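Local coordinates for protein DotI (Legionella pneumophila, PDB 3WZ4) that forms part of an inner-membrane complex essential for type IVB secretion, its periplasmic domain being described here, with its precise role still unclear, at residues 16-21 with 111-116. Residues are numbered along the deposited sequence; the frame is centred on the assembly and turned at random.
Sequences QAAIAA and NVVTML
The backbones of helical segment 16-21 and strand 111-116 come nearest each other between Ala18 and Val113, whose CA atoms lie 6.9 Å apart, an approach that the small alanine side chain permits. The methyl of Ala18 is met by two strand residues: its CB lies 4.0 Å from CE of Met115, modelled as selenomethionine, and 4.3 Å from CG1 of Val113. These two side chains stand two positions apart and therefore emerge from the same face of the strand, whereas Thr114 between them points to the other. Met115 spans the gap because the extended run through chi2 (164°) brings SE up to the helix, and the bend at chi3 (-79°) then lays CE beside the Ala18 methyl. A long, unbranched and flexible side chain suits that reach; beta-branched Val113 suits a strand and offers a short, broad surface. The contact is entirely apolar and buried, so dispersion and the exclusion of water hold it. Ala17 also faces the strand but stops short of it, resting on Ile131 and Phe39. The family belongs to the NTF2 clan, and the arrangement fits that fold: the N-terminal helix 7-21 packs against the curved antiparallel sheet, with Met94 of strand 87-101 touching Ala18 and Ile131 and Phe134 of strand 129-138 touching Met115 and Val113, respectively.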
# COMPACT_ATOMS: atom_id res chain seq x y z
N GLN A 16 1.62 7.44 -1.97
CA GLN A 16 2.19 6.75 -3.12
C GLN A 16 2.12 5.24 -2.96
O GLN A 16 1.71 4.52 -3.87
CB GLN A 16 3.65 7.16 -3.33
CG GLN A 16 3.88 8.66 -3.43
CD GLN A 16 5.35 9.02 -3.47
OE1 GLN A 16 5.81 9.92 -2.76
NE2 GLN A 16 6.11 8.31 -4.30
N ALA A 17 2.53 4.76 -1.79
CA ALA A 17 2.56 3.33 -1.51
C ALA A 17 1.17 2.70 -1.60
O ALA A 17 1.01 1.61 -2.14
CB ALA A 17 3.20 3.06 -0.14
N ALA A 18 0.18 3.40 -1.06
CA ALA A 18 -1.19 2.92 -1.07
C ALA A 18 -1.71 2.79 -2.49
O ALA A 18 -2.29 1.77 -2.87
CB ALA A 18 -2.09 3.85 -0.25
N ILE A 19 -1.49 3.83 -3.30
CA ILE A 19 -1.94 3.82 -4.69
C ILE A 19 -1.21 2.75 -5.50
O ILE A 19 -1.83 2.04 -6.29
CB ILE A 19 -1.73 5.20 -5.35
CG1 ILE A 19 -2.50 6.28 -4.58
CG2 ILE A 19 -2.16 5.16 -6.81
CD1 ILE A 19 -4.00 6.05 -4.54
N ALA A 20 0.10 2.64 -5.30
CA ALA A 20 0.90 1.65 -6.02
C ALA A 20 0.37 0.24 -5.80
O ALA A 20 0.36 -0.58 -6.72
CB ALA A 20 2.36 1.75 -5.59
N ALA A 21 -0.07 -0.05 -4.58
CA ALA A 21 -0.59 -1.37 -4.25
C ALA A 21 -1.85 -1.72 -5.05
O ALA A 21 -2.17 -2.89 -5.21
CB ALA A 21 -0.87 -1.47 -2.76
N ASN A 111 -12.42 2.03 -0.44
CA ASN A 111 -11.66 1.38 0.62
C ASN A 111 -10.93 2.38 1.50
O ASN A 111 -10.67 3.51 1.10
CB ASN A 111 -10.66 0.37 0.04
CG ASN A 111 -11.33 -0.82 -0.60
OD1 ASN A 111 -12.31 -1.35 -0.08
ND2 ASN A 111 -10.81 -1.26 -1.75
N VAL A 112 -10.61 1.95 2.72
CA VAL A 112 -9.75 2.73 3.59
C VAL A 112 -8.48 1.93 3.85
O VAL A 112 -8.53 0.79 4.30
CB VAL A 112 -10.43 3.04 4.93
CG1 VAL A 112 -9.58 4.03 5.73
CG2 VAL A 112 -11.81 3.61 4.69
N VAL A 113 -7.34 2.54 3.54
CA VAL A 113 -6.05 1.90 3.78
C VAL A 113 -5.45 2.42 5.08
O VAL A 113 -5.39 3.63 5.31
CB VAL A 113 -5.06 2.15 2.62
CG1 VAL A 113 -3.73 1.49 2.91
CG2 VAL A 113 -5.64 1.64 1.31
N THR A 114 -5.01 1.51 5.94
CA THR A 114 -4.35 1.90 7.17
C THR A 114 -2.96 1.27 7.21
O THR A 114 -2.81 0.06 7.09
CB THR A 114 -5.16 1.50 8.41
OG1 THR A 114 -6.53 1.88 8.23
CG2 THR A 114 -4.61 2.19 9.65
N MSE A 115 -1.95 2.11 7.38
CA MSE A 115 -0.56 1.66 7.33
C MSE A 115 0.19 2.01 8.61
O MSE A 115 0.04 3.10 9.16
CB MSE A 115 0.16 2.29 6.13
CG MSE A 115 -0.37 1.86 4.77
SE MSE A 115 0.23 3.04 3.32
CE MSE A 115 -1.03 4.51 3.60
N LEU A 116 0.99 1.07 9.09
CA LEU A 116 1.96 1.37 10.13
C LEU A 116 3.31 1.57 9.45
O LEU A 116 3.83 0.67 8.80
CB LEU A 116 2.04 0.24 11.16
CG LEU A 116 3.09 0.42 12.26
CD1 LEU A 116 2.81 1.67 13.08
CD2 LEU A 116 3.17 -0.81 13.15